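Local coordinates for enoyl-CoA hydratase/isomerase (Shewanella pealeana, PDB 4KPK), which probably acts as an enoyl-CoA hydratase or isomerase of the crotonase-like family, its exact reaction and substrate not being established, at residues 264-267 and 268-272; 245-248 and 249-252; 256-259 and 260-264; 219-222 and 223-226; 74-77 and 78-82. One frame throughout, in Å; residues are numbered along the deposited sequence.

Interaction 1. Residues 264-267 and 268-272; sequences TSER and IARIR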
loop_
_atom_site.group_PDB
_atom_site.type_symbol
_atom_site.label_atom_id
_atom_site.label_comp_id
_atom_site.label_asym_id
_atom_site.label_seq_id
_atom_site.Cartn_x
_atom_site.Cartn_y
_atom_site.Cartn_z
ATOM N N THR A 264 20.652 -1.574 -4.420
ATOM C CA THR A 264 20.051 -2.195 -5.656
ATOM C C THR A 264 21.053 -2.339 -6.796
ATOM O O THR A 264 21.063 -3.370 -7.500
ATOM C CB THR A 264 18.790 -1.471 -6.185
ATOM O OG1 THR A 264 19.045 -0.098 -6.468
ATOM C CG2 THR A 264 17.714 -1.544 -5.152
ATOM N N SER A 265 21.917 -1.329 -6.951
ATOM C CA SER A 265 22.951 -1.356 -8.004
ATOM C C SER A 265 24.005 -2.438 -7.733
ATOM O O SER A 265 24.388 -3.159 -8.630
ATOM C CB SER A 265 23.633 0.008 -8.150
ATOM O OG SER A 265 22.713 0.982 -8.597
ATOM N N GLU A 266 24.384 -2.601 -6.471
ATOM C CA GLU A 266 25.292 -3.662 -6.079
ATOM C C GLU A 266 24.671 -5.044 -6.282
ATOM O O GLU A 266 25.358 -5.931 -6.790
ATOM C CB GLU A 266 25.782 -3.437 -4.650
ATOM C CG GLU A 266 26.835 -4.422 -4.181
ATOM C CD GLU A 266 26.211 -5.717 -3.682
ATOM O OE1 GLU A 266 24.994 -5.700 -3.394
ATOM O OE2 GLU A 266 26.920 -6.754 -3.594
ATOM N N ARG A 267 23.385 -5.240 -5.938
ATOM C CA ARG A 267 22.736 -6.542 -6.190
ATOM C C ARG A 267 22.752 -6.951 -7.673
ATOM O O ARG A 267 23.145 -8.068 -7.996
ATOM C CB ARG A 267 21.313 -6.623 -5.637
ATOM C CG ARG A 267 21.254 -6.573 -4.121
ATOM C CD ARG A 267 21.718 -7.894 -3.510
ATOM N NE ARG A 267 23.178 -7.974 -3.331
ATOM C CZ ARG A 267 23.834 -9.056 -2.902
ATOM N NH1 ARG A 267 23.172 -10.181 -2.620
ATOM N NH2 ARG A 267 25.155 -9.013 -2.755
ATOM N N ILE A 268 22.283 -6.096 -8.563
ATOM C CA ILE A 268 22.252 -6.479 -9.989
ATOM C C ILE A 268 23.671 -6.767 -10.523
ATOM O O ILE A 268 23.905 -7.784 -11.172
ATOM C CB ILE A 268 21.478 -5.468 -10.857
ATOM C CG1 ILE A 268 21.373 -5.947 -12.319
ATOM C CG2 ILE A 268 22.082 -4.076 -10.746
ATOM C CD1 ILE A 268 20.891 -7.394 -12.463
ATOM N N ALA A 269 24.625 -5.920 -10.169
ATOM C CA ALA A 269 26.009 -6.100 -10.619
ATOM C C ALA A 269 26.559 -7.429 -10.156
ATOM O O ALA A 269 27.114 -8.191 -10.966
ATOM C CB ALA A 269 26.865 -4.936 -10.137
ATOM N N ARG A 270 26.379 -7.743 -8.868
ATOM C CA ARG A 270 26.766 -9.069 -8.345
ATOM C C ARG A 270 26.147 -10.224 -9.006
ATOM O O ARG A 270 26.826 -11.184 -9.243
ATOM C CB ARG A 270 26.324 -9.323 -6.928
ATOM C CG ARG A 270 27.141 -8.741 -5.879
ATOM C CD ARG A 270 28.571 -9.220 -5.795
ATOM N NE ARG A 270 29.102 -8.262 -4.812
ATOM C CZ ARG A 270 30.287 -7.688 -4.830
ATOM N NH1 ARG A 270 31.197 -8.021 -5.754
ATOM N NH2 ARG A 270 30.563 -6.792 -3.880
ATOM N N ILE A 271 24.829 -10.252 -9.149
ATOM C CA ILE A 271 24.272 -11.503 -9.707
ATOM C C ILE A 271 24.755 -11.701 -11.126
ATOM O O ILE A 271 25.058 -12.814 -11.471
ATOM C CB ILE A 271 22.735 -11.647 -9.772
ATOM C CG1 ILE A 271 22.082 -10.324 -10.026
ATOM C CG2 ILE A 271 22.169 -12.436 -8.611
ATOM C CD1 ILE A 271 21.100 -10.397 -11.137
ATOM N N ARG A 272 24.807 -10.630 -11.912
ATOM C CA ARG A 272 25.210 -10.683 -13.346
ATOM C C ARG A 272 26.534 -11.380 -13.589
ATOM O O ARG A 272 26.707 -11.967 -14.648
ATOM C CB ARG A 272 25.467 -9.298 -13.905
ATOM C CG ARG A 272 24.284 -8.477 -14.217
ATOM C CD ARG A 272 24.769 -7.181 -14.859
ATOM N NE ARG A 272 23.625 -6.341 -15.119
ATOM C CZ ARG A 272 22.771 -6.625 -16.083
ATOM N NH1 ARG A 272 23.004 -7.669 -16.897
ATOM N NH2 ARG A 272 21.718 -5.863 -16.260
#
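E266 and R270 meet one turn apart on helix 258-273, and their flat ends do not line up. The carboxylate and guanidinium planes stand 62° apart. OE2 of E266 accepts from NE of R270 at 2.9 Å, and this bond is bent, with an N-H...O angle of 140°. The donor comes to OE2 on its anti side and somewhat out of the carboxylate plane. The other side of the carboxylate belongs to R267. This arginine grips side-on: its NE donates to OE1 of E266 at 2.9 Å and its NH2 to OE2 of E266 at 3.0 Å. Both acceptors lie close to the R267 guanidinium plane, and NH2 uses the syn lone pair of OE2. R267 can fold back on its neighbour because its chain bends at both chi2 and chi3.

The three residues form a salt-bridge network along one flank of the helix, with E266 at its centre. OE2 takes a bond from each arginine. NH2 of R267 and NE of R270 are 4.5 Å apart, and the shared carboxylate probably offsets their like charges. CB of R270 lies over one face of the R267 guanidinium, and the two guanidinium planes are 73° apart. Both arginines also have aromatic partners: R267 makes a cation-pi contact with W243, and R270 makes one with F113 of the second subunit. I268 and A269 turn to that subunit too, packing on its I177 and F113. I271 N donates to R267 O at 3.0 Å, a regular bond of the helix.

Interaction 2. Residues 245-248 and 249-252; sequences KCLL and SSLE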
loop_
_atom_site.group_PDB
_atom_site.type_symbol
_atom_site.label_atom_id
_atom_site.label_comp_id
_atom_site.label_asym_id
_atom_site.label_seq_id
_atom_site.Cartn_x
_atom_site.Cartn_y
_atom_site.Cartn_z
ATOM N N LYS A 245 13.449 -12.120 -3.468
ATOM C CA LYS A 245 12.796 -12.085 -2.179
ATOM C C LYS A 245 13.579 -11.254 -1.138
ATOM O O LYS A 245 12.923 -10.553 -0.396
ATOM C CB LYS A 245 12.490 -13.472 -1.611
ATOM C CG LYS A 245 11.427 -14.285 -2.356
ATOM C CD LYS A 245 11.127 -15.618 -1.655
ATOM C CE LYS A 245 10.195 -15.398 -0.459
ATOM N NZ LYS A 245 9.388 -16.597 -0.102
ATOM N N CYS A 246 14.921 -11.325 -1.099
ATOM C CA CYS A 246 15.686 -10.597 -0.076
ATOM C C CYS A 246 15.562 -9.170 -0.439
ATOM O O CYS A 246 15.418 -8.327 0.408
ATOM C CB CYS A 246 17.206 -10.947 -0.050
ATOM S SG CYS A 246 17.582 -12.672 0.328
ATOM N N LEU A 247 15.597 -8.887 -1.737
ATOM C CA LEU A 247 15.562 -7.507 -2.209
ATOM C C LEU A 247 14.237 -6.852 -1.830
ATOM O O LEU A 247 14.197 -5.791 -1.227
ATOM C CB LEU A 247 15.757 -7.491 -3.715
ATOM C CG LEU A 247 15.460 -6.214 -4.494
ATOM C CD1 LEU A 247 16.612 -5.254 -4.325
ATOM C CD2 LEU A 247 15.247 -6.538 -5.974
ATOM N N LEU A 248 13.125 -7.479 -2.196
ATOM C CA LEU A 248 11.808 -6.987 -1.723
ATOM C C LEU A 248 11.753 -6.818 -0.205
ATOM O O LEU A 248 11.170 -5.873 0.332
ATOM C CB LEU A 248 10.684 -8.004 -2.148
ATOM C CG LEU A 248 10.404 -8.025 -3.654
ATOM C CD1 LEU A 248 9.349 -9.054 -4.106
ATOM C CD2 LEU A 248 9.948 -6.635 -4.025
ATOM N N SER A 249 12.297 -7.771 0.511
ATOM C CA SER A 249 12.424 -7.605 1.997
ATOM C C SER A 249 13.118 -6.300 2.377
ATOM O O SER A 249 12.615 -5.550 3.165
ATOM C CB SER A 249 13.202 -8.766 2.629
ATOM O OG SER A 249 12.988 -8.822 4.013
ATOM N N SER A 250 14.248 -6.020 1.752
ATOM C CA SER A 250 15.023 -4.819 2.059
ATOM C C SER A 250 14.270 -3.533 1.749
ATOM O O SER A 250 14.634 -2.492 2.283
ATOM C CB SER A 250 16.371 -4.843 1.330
ATOM O OG SER A 250 16.244 -4.537 -0.073
ATOM N N LEU A 251 13.224 -3.610 0.903
ATOM C CA LEU A 251 12.478 -2.439 0.474
ATOM C C LEU A 251 11.171 -2.182 1.275
ATOM O O LEU A 251 10.533 -1.157 1.086
ATOM C CB LEU A 251 12.148 -2.526 -1.003
ATOM C CG LEU A 251 13.266 -2.669 -2.056
ATOM C CD1 LEU A 251 12.653 -3.008 -3.429
ATOM C CD2 LEU A 251 14.115 -1.413 -2.169
ATOM N N GLU A 252 10.818 -3.094 2.181
ATOM C CA GLU A 252 9.553 -3.067 2.935
ATOM C C GLU A 252 9.277 -1.803 3.673
ATOM O O GLU A 252 8.100 -1.447 3.834
ATOM C CB GLU A 252 9.525 -4.185 3.970
ATOM C CG GLU A 252 9.274 -5.547 3.385
ATOM C CD GLU A 252 9.354 -6.677 4.423
ATOM O OE1 GLU A 252 10.092 -6.578 5.479
ATOM O OE2 GLU A 252 8.710 -7.710 4.134
#
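S249 N donates to K245 O at 3.0 Å, and S250 N donates to C246 O at 2.9 Å. These are regular i to i+4 bonds of helix 238-251, close to its C-terminal end. The pattern then changes. L251 N makes only a weak bond to L247 O, with an N-H...O angle of 124°. Its straighter bond is to L248 O at 3.1 Å, one residue nearer, a 3-10 type link in the last turn. This donor sits well above the plane of the L248 carbonyl. E252 N likewise reaches back three residues, to S249 O. The tightening goes with the backbone of L251, which departs from that of the residues before it (phi -97°).

L247 and L251 are one turn apart and meet loosely, CG of L247 lying 4.4 Å from CD1 of L251. Both leucines also pack on helix 258-273, L247 on T264 and L251 on T260, and both touch S182 of the second subunit. The backbone O of L248 accepts from Q191 NE2 of that subunit. The charged ends point to other partners: K245 NZ pairs with D157, and E252 OE2 with R187.

S250 turns its hydroxyl back along the helix. Its OG lies between the backbone N and the carbonyl carbon, chi1 76°, and there it meets a carbonyl of the preceding turn. A weak hydrogen bond also links this OG with H263 NE2 on helix 258-273. OG of S250 donates to L247 O at 2.7 Å, in the carbonyl plane and on a lone pair.

Interaction 3. Residues 256-259 and 260-264; sequences IDQN and TLDHT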
loop_
_atom_site.group_PDB
_atom_site.type_symbol
_atom_site.label_atom_id
_atom_site.label_comp_id
_atom_site.label_asym_id
_atom_site.label_seq_id
_atom_site.Cartn_x
_atom_site.Cartn_y
_atom_site.Cartn_z
ATOM N N ILE A 256 13.545 5.136 -0.109
ATOM C CA ILE A 256 14.241 5.173 -1.382
ATOM C C ILE A 256 15.216 6.344 -1.227
ATOM O O ILE A 256 14.846 7.468 -1.519
ATOM C CB ILE A 256 13.314 5.487 -2.582
ATOM C CG1 ILE A 256 12.050 4.605 -2.553
ATOM C CG2 ILE A 256 14.090 5.349 -3.890
ATOM C CD1 ILE A 256 11.231 4.588 -3.838
ATOM N N ASP A 257 16.421 6.068 -0.723
ATOM C CA ASP A 257 17.440 7.094 -0.510
ATOM C C ASP A 257 18.737 6.637 -1.201
ATOM O O ASP A 257 18.723 5.646 -1.977
ATOM C CB ASP A 257 17.637 7.326 0.987
ATOM C CG ASP A 257 18.050 6.050 1.764
ATOM O OD1 ASP A 257 18.362 4.998 1.185
ATOM O OD2 ASP A 257 18.041 6.086 3.006
ATOM N N GLN A 258 19.864 7.312 -0.920
ATOM C CA GLN A 258 21.147 6.932 -1.540
ATOM C C GLN A 258 21.507 5.497 -1.304
ATOM O O GLN A 258 21.989 4.821 -2.213
ATOM C CB GLN A 258 22.315 7.812 -1.058
ATOM C CG GLN A 258 23.572 7.642 -1.911
ATOM C CD GLN A 258 23.281 7.780 -3.407
ATOM O OE1 GLN A 258 22.723 8.773 -3.855
ATOM N NE2 GLN A 258 23.667 6.786 -4.178
ATOM N N ASN A 259 21.307 5.020 -0.091
ATOM C CA ASN A 259 21.682 3.650 0.241
ATOM C C ASN A 259 20.824 2.637 -0.527
ATOM O O ASN A 259 21.309 1.576 -0.951
ATOM C CB ASN A 259 21.559 3.401 1.741
ATOM C CG ASN A 259 22.576 4.174 2.544
ATOM O OD1 ASN A 259 23.559 4.696 2.005
ATOM N ND2 ASN A 259 22.346 4.270 3.848
ATOM N N THR A 260 19.554 2.967 -0.732
ATOM C CA THR A 260 18.681 2.058 -1.540
ATOM C C THR A 260 19.285 1.897 -2.941
ATOM O O THR A 260 19.473 0.788 -3.477
ATOM C CB THR A 260 17.248 2.644 -1.667
ATOM O OG1 THR A 260 16.760 2.995 -0.370
ATOM C CG2 THR A 260 16.317 1.628 -2.298
ATOM N N LEU A 261 19.605 3.040 -3.513
ATOM C CA LEU A 261 20.214 3.130 -4.831
ATOM C C LEU A 261 21.532 2.368 -4.943
ATOM O O LEU A 261 21.736 1.600 -5.895
ATOM C CB LEU A 261 20.380 4.615 -5.213
ATOM C CG LEU A 261 19.151 5.231 -5.908
ATOM C CD1 LEU A 261 17.908 5.334 -5.048
ATOM C CD2 LEU A 261 19.460 6.620 -6.474
ATOM N N ASP A 262 22.392 2.524 -3.939
ATOM C CA ASP A 262 23.684 1.853 -3.916
ATOM C C ASP A 262 23.556 0.315 -3.781
ATOM O O ASP A 262 24.238 -0.469 -4.483
ATOM C CB ASP A 262 24.507 2.407 -2.743
ATOM C CG ASP A 262 24.981 3.835 -2.983
ATOM O OD1 ASP A 262 25.186 4.197 -4.153
ATOM O OD2 ASP A 262 25.124 4.590 -1.996
ATOM N N HIS A 263 22.658 -0.087 -2.883
ATOM C CA HIS A 263 22.374 -1.478 -2.627
ATOM C C HIS A 263 21.689 -2.166 -3.844
ATOM O O HIS A 263 22.125 -3.238 -4.275
ATOM C CB HIS A 263 21.553 -1.581 -1.320
ATOM C CG HIS A 263 20.878 -2.901 -1.108
ATOM N ND1 HIS A 263 21.569 -4.057 -0.814
ATOM C CD2 HIS A 263 19.566 -3.249 -1.139
ATOM C CE1 HIS A 263 20.717 -5.063 -0.680
ATOM N NE2 HIS A 263 19.494 -4.599 -0.872
ATOM N N THR A 264 20.652 -1.574 -4.420
ATOM C CA THR A 264 20.051 -2.195 -5.656
ATOM C C THR A 264 21.053 -2.339 -6.796
ATOM O O THR A 264 21.063 -3.370 -7.500
ATOM C CB THR A 264 18.790 -1.471 -6.185
ATOM O OG1 THR A 264 19.045 -0.098 -6.468
ATOM C CG2 THR A 264 17.714 -1.544 -5.152
#
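The D257 carboxylate meets T260 through a single oxygen, OD1, which takes two bonds. T260 N comes to it nearly along the C-O axis, at 3.0 Å, while T260 OG1 donates from above the carboxylate plane. D257 is the N-cap of helix 258-273, and the bond from T260 N is the capping bond. With both the amide and the hydroxyl of T260 bonded to it, OD1 is probably well placed. A negative charge at this helix end should also suit the helix dipole.

A second pair of flat groups, Q258 and D262, spans the first turn. The amide of Q258 and the carboxylate of D262 are turned 45° from each other. NE2 of Q258 donates to OD1 of D262 at 3.0 Å, coming from above the carboxylate plane, though the acceptor lies in the plane of the amide. A weak second bond runs from Q258 NE2 to D262 OD2. The bend at chi2 (50°) carries the Q258 amide forward over the helix surface.

On another side the contact is apolar. I256 and L261 both pack on Y184 of the second subunit, and T260 lies on P183 of that subunit. T260 also faces L251 of helix 238-251. CG2 of I256 stands 4.0 Å from CD1 of L261.

Interaction 4. Residues 219-222 and 223-226; sequences NDDL and DAAA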
loop_
_atom_site.group_PDB
_atom_site.type_symbol
_atom_site.label_atom_id
_atom_site.label_comp_id
_atom_site.label_asym_id
_atom_site.label_seq_id
_atom_site.Cartn_x
_atom_site.Cartn_y
_atom_site.Cartn_z
ATOM N N ASN A 219 -10.405 -20.035 -7.697
ATOM C CA ASN A 219 -10.694 -21.162 -8.553
ATOM C C ASN A 219 -11.105 -22.322 -7.691
ATOM O O ASN A 219 -10.370 -22.719 -6.766
ATOM C CB ASN A 219 -9.427 -21.521 -9.333
ATOM C CG ASN A 219 -9.698 -22.371 -10.582
ATOM O OD1 ASN A 219 -10.693 -23.084 -10.687
ATOM N ND2 ASN A 219 -8.772 -22.308 -11.521
ATOM N N ASP A 220 -12.282 -22.881 -7.953
ATOM C CA ASP A 220 -12.675 -24.159 -7.310
ATOM C C ASP A 220 -11.752 -25.370 -7.610
ATOM O O ASP A 220 -11.748 -26.344 -6.886
ATOM C CB ASP A 220 -14.110 -24.522 -7.688
ATOM C CG ASP A 220 -15.129 -23.709 -6.940
ATOM O OD1 ASP A 220 -14.795 -23.118 -5.869
ATOM O OD2 ASP A 220 -16.268 -23.690 -7.436
ATOM N N ASP A 221 -10.975 -25.318 -8.678
ATOM C CA ASP A 221 -10.053 -26.384 -8.923
ATOM C C ASP A 221 -8.702 -25.826 -8.575
ATOM O O ASP A 221 -8.053 -25.223 -9.413
ATOM C CB ASP A 221 -10.123 -26.808 -10.378
ATOM C CG ASP A 221 -9.351 -28.070 -10.643
ATOM O OD1 ASP A 221 -8.389 -28.453 -9.880
ATOM O OD2 ASP A 221 -9.733 -28.726 -11.619
ATOM N N LEU A 222 -8.301 -26.027 -7.321
ATOM C CA LEU A 222 -7.072 -25.458 -6.777
ATOM C C LEU A 222 -5.809 -26.029 -7.455
ATOM O O LEU A 222 -4.867 -25.276 -7.713
ATOM C CB LEU A 222 -7.050 -25.645 -5.246
ATOM C CG LEU A 222 -8.141 -24.818 -4.555
ATOM C CD1 LEU A 222 -8.402 -25.205 -3.099
ATOM C CD2 LEU A 222 -7.888 -23.342 -4.731
ATOM N N ASP A 223 -5.857 -27.314 -7.812
ATOM C CA ASP A 223 -4.761 -28.033 -8.517
ATOM C C ASP A 223 -4.542 -27.507 -9.943
ATOM O O ASP A 223 -3.450 -27.144 -10.304
ATOM C CB ASP A 223 -5.022 -29.558 -8.546
ATOM C CG ASP A 223 -4.665 -30.252 -7.229
ATOM O OD1 ASP A 223 -4.331 -29.562 -6.238
ATOM O OD2 ASP A 223 -4.708 -31.498 -7.167
ATOM N N ALA A 224 -5.601 -27.406 -10.732
ATOM C CA ALA A 224 -5.503 -26.761 -12.009
ATOM C C ALA A 224 -5.025 -25.314 -11.849
ATOM O O ALA A 224 -4.228 -24.837 -12.649
ATOM C CB ALA A 224 -6.836 -26.805 -12.742
ATOM N N ALA A 225 -5.509 -24.599 -10.836
ATOM C CA ALA A 225 -5.150 -23.180 -10.711
ATOM C C ALA A 225 -3.633 -22.983 -10.393
ATOM O O ALA A 225 -3.027 -21.964 -10.815
ATOM C CB ALA A 225 -6.017 -22.475 -9.663
ATOM N N ALA A 226 -3.048 -23.954 -9.672
ATOM C CA ALA A 226 -1.649 -23.857 -9.241
ATOM C C ALA A 226 -0.676 -24.223 -10.364
ATOM O O ALA A 226 0.464 -23.761 -10.373
ATOM C CB ALA A 226 -1.395 -24.706 -7.998
HETATM O O HOH W 1 -8.175 -29.348 -6.859
#
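The start of helix 222-235 is capped by D221, whose OD1 accepts from A224 N at 3.1 Å. That bond is almost straight, with an N-H...O angle of 176°, yet the donor stands well above the carboxylate plane. CG of D221 is anti to its own backbone N, chi1 -170°, which swings the carboxylate over the first turn. CB of A224 then packs against it, 3.5 Å from CG of D221. A water extends the cap. It donates to D221 OD1 and accepts from D223 N, each at 3.2 Å.

An Asx turn leads into this N-cap. OD1 of N219 accepts from D221 N at 3.0 Å, with the donor above the plane of the side-chain amide. The other end of the same amide lies against the helix, ND2 of N219 coming 3.3 Å from CB of A225. A225 N donates to D221 O, the first backbone bond of the turn. The contact joins strand 217-218, outermost in this chain's sheet, to the helix that follows it. L222 and A225 both pack on I160 of the neighbouring strand 158-161, while D220 OD1 accepts from E163 N.

Interaction 5. Residues 74-77 and 78-82; sequences VLEH and FKRNE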
loop_
_atom_site.group_PDB
_atom_site.type_symbol
_atom_site.label_atom_id
_atom_site.label_comp_id
_atom_site.label_asym_id
_atom_site.label_seq_id
_atom_site.Cartn_x
_atom_site.Cartn_y
_atom_site.Cartn_z
ATOM N N VAL A 74 8.865 -29.063 9.012
ATOM C CA VAL A 74 8.757 -29.285 7.593
ATOM C C VAL A 74 9.433 -28.158 6.772
ATOM O O VAL A 74 10.103 -28.396 5.734
ATOM C CB VAL A 74 7.297 -29.428 7.188
ATOM C CG1 VAL A 74 7.165 -29.475 5.663
ATOM C CG2 VAL A 74 6.677 -30.676 7.806
ATOM N N LEU A 75 9.267 -26.928 7.241
ATOM C CA LEU A 75 9.951 -25.803 6.640
ATOM C C LEU A 75 11.457 -25.968 6.731
ATOM O O LEU A 75 12.133 -25.785 5.721
ATOM C CB LEU A 75 9.567 -24.461 7.287
ATOM C CG LEU A 75 8.159 -23.915 7.056
ATOM C CD1 LEU A 75 8.055 -22.511 7.641
ATOM C CD2 LEU A 75 7.818 -23.927 5.572
ATOM N N GLU A 76 11.985 -26.301 7.915
ATOM C CA GLU A 76 13.452 -26.448 8.032
ATOM C C GLU A 76 13.878 -27.616 7.146
ATOM O O GLU A 76 14.848 -27.510 6.423
ATOM C CB GLU A 76 13.920 -26.608 9.469
ATOM C CG GLU A 76 15.264 -27.329 9.606
ATOM C CD GLU A 76 16.513 -26.625 9.006
ATOM O OE1 GLU A 76 16.474 -25.988 7.906
ATOM O OE2 GLU A 76 17.598 -26.760 9.642
ATOM N N HIS A 77 13.097 -28.697 7.114
ATOM C CA HIS A 77 13.408 -29.795 6.211
ATOM C C HIS A 77 13.562 -29.376 4.735
ATOM O O HIS A 77 14.560 -29.695 4.089
ATOM C CB HIS A 77 12.361 -30.860 6.348
ATOM C CG HIS A 77 12.540 -31.996 5.417
ATOM N ND1 HIS A 77 13.552 -32.914 5.567
ATOM C CD2 HIS A 77 11.824 -32.380 4.331
ATOM C CE1 HIS A 77 13.465 -33.815 4.606
ATOM N NE2 HIS A 77 12.440 -33.500 3.832
ATOM N N PHE A 78 12.626 -28.611 4.209
ATOM C CA PHE A 78 12.651 -28.301 2.775
ATOM C C PHE A 78 13.604 -27.137 2.416
ATOM O O PHE A 78 14.117 -27.047 1.298
ATOM C CB PHE A 78 11.226 -28.060 2.247
ATOM C CG PHE A 78 10.406 -29.338 2.053
ATOM C CD1 PHE A 78 10.893 -30.395 1.281
ATOM C CD2 PHE A 78 9.116 -29.469 2.598
ATOM C CE1 PHE A 78 10.156 -31.552 1.095
ATOM C CE2 PHE A 78 8.354 -30.625 2.380
ATOM C CZ PHE A 78 8.877 -31.672 1.642
ATOM N N LYS A 79 13.856 -26.248 3.358
ATOM C CA LYS A 79 14.827 -25.228 3.133
ATOM C C LYS A 79 16.200 -25.863 2.848
ATOM O O LYS A 79 16.862 -25.441 1.941
ATOM C CB LYS A 79 14.925 -24.290 4.318
ATOM C CG LYS A 79 15.963 -23.226 4.045
ATOM C CD LYS A 79 16.078 -22.203 5.158
ATOM C CE LYS A 79 17.320 -21.356 4.888
ATOM N NZ LYS A 79 17.308 -20.082 5.641
ATOM N N ARG A 80 16.599 -26.868 3.634
ATOM C CA ARG A 80 17.873 -27.607 3.454
ATOM C C ARG A 80 17.970 -28.317 2.092
ATOM O O ARG A 80 19.015 -28.289 1.418
ATOM C CB ARG A 80 18.020 -28.693 4.532
ATOM C CG ARG A 80 18.103 -28.210 5.973
ATOM C CD ARG A 80 18.455 -29.358 6.930
ATOM N NE ARG A 80 17.527 -30.512 6.872
ATOM C CZ ARG A 80 16.645 -30.887 7.819
ATOM N NH1 ARG A 80 16.507 -30.209 8.958
ATOM N NH2 ARG A 80 15.877 -31.958 7.619
ATOM N N ASN A 81 16.848 -28.949 1.725
ATOM C CA ASN A 81 16.727 -29.833 0.588
ATOM C C ASN A 81 17.023 -29.167 -0.738
ATOM O O ASN A 81 16.371 -28.206 -1.110
ATOM C CB ASN A 81 15.321 -30.395 0.566
ATOM C CG ASN A 81 15.235 -31.674 -0.191
ATOM O OD1 ASN A 81 15.485 -31.720 -1.388
ATOM N ND2 ASN A 81 14.867 -32.715 0.485
ATOM N N GLU A 82 18.009 -29.705 -1.451
ATOM C CA GLU A 82 18.420 -29.211 -2.773
ATOM C C GLU A 82 17.463 -29.587 -3.924
ATOM O O GLU A 82 17.439 -28.909 -4.954
ATOM C CB GLU A 82 19.802 -29.778 -3.112
ATOM C CG GLU A 82 20.868 -29.494 -2.069
ATOM C CD GLU A 82 22.118 -28.939 -2.715
ATOM O OE1 GLU A 82 22.392 -27.740 -2.505
ATOM O OE2 GLU A 82 22.795 -29.680 -3.465
#
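H77 has CG anti to its backbone N (chi1 177°), whereas F78 has CG anti to its carbonyl carbon (chi1 -76°). These different first torsions bring the side chains of two adjacent residues together. The imidazole turns an edge to the phenyl face in a T-shaped stack. The ring centroids are 4.9 Å apart and the planes 62° apart. CD2 of H77 makes the closest approach, 3.7 Å from CE1 of F78, and lies toward the rim of the phenyl ring. V74, one turn back, runs alongside F78, with its CG1 3.6 Å from CD2 of F78.

R80, which is poorly ordered, faces the opposite edge of the imidazole. As modelled, NH2 of R80 is 3.2 Å from ND1 of H77, near the ring plane. The guanidinium stands nearly upright to the ring, and CA of H77 lies over one of its faces. E76 approaches R80 as well, but their salt bridge is long, 3.7 Å from E76 OE2 to R80 NH1.

The stack lies at the C-terminal end of helix 65-80, in the beta-alpha-beta unit with strands 49-54 and 86-91. F78 is buried against C43, L45 and A50 of the sheet. NE2 of H77 hydrogen-bonds T31 OG1. The imidazole is thus held by a polar bond at one nitrogen and by the phenyl face at CD2, while the long E76 pairing probably adds little to the hold on R80.

How the interactions relate
Interactions 1, 2 and 3 form one cluster. Interactions 1 and 3 share T264 and follow each other along helix 258-273. Interaction 2 lies on helix 238-251 and touches both, through L247 on T264, L251 on T260 and S250 beside H263. All three meet the second subunit. Interaction 1 is largely buried, but its charged network lies on a partly exposed flank. Interaction 3 is at the surface and caps the start of its helix, whereas interaction 2 is partly buried and lies near a helix end. Interactions 4 and 5 stand apart, their centres about 25 Å from each other, and neither touches another chain. Interaction 4 is again an aspartate N-cap. Interaction 5 instead relies on aromatic packing against the sheet.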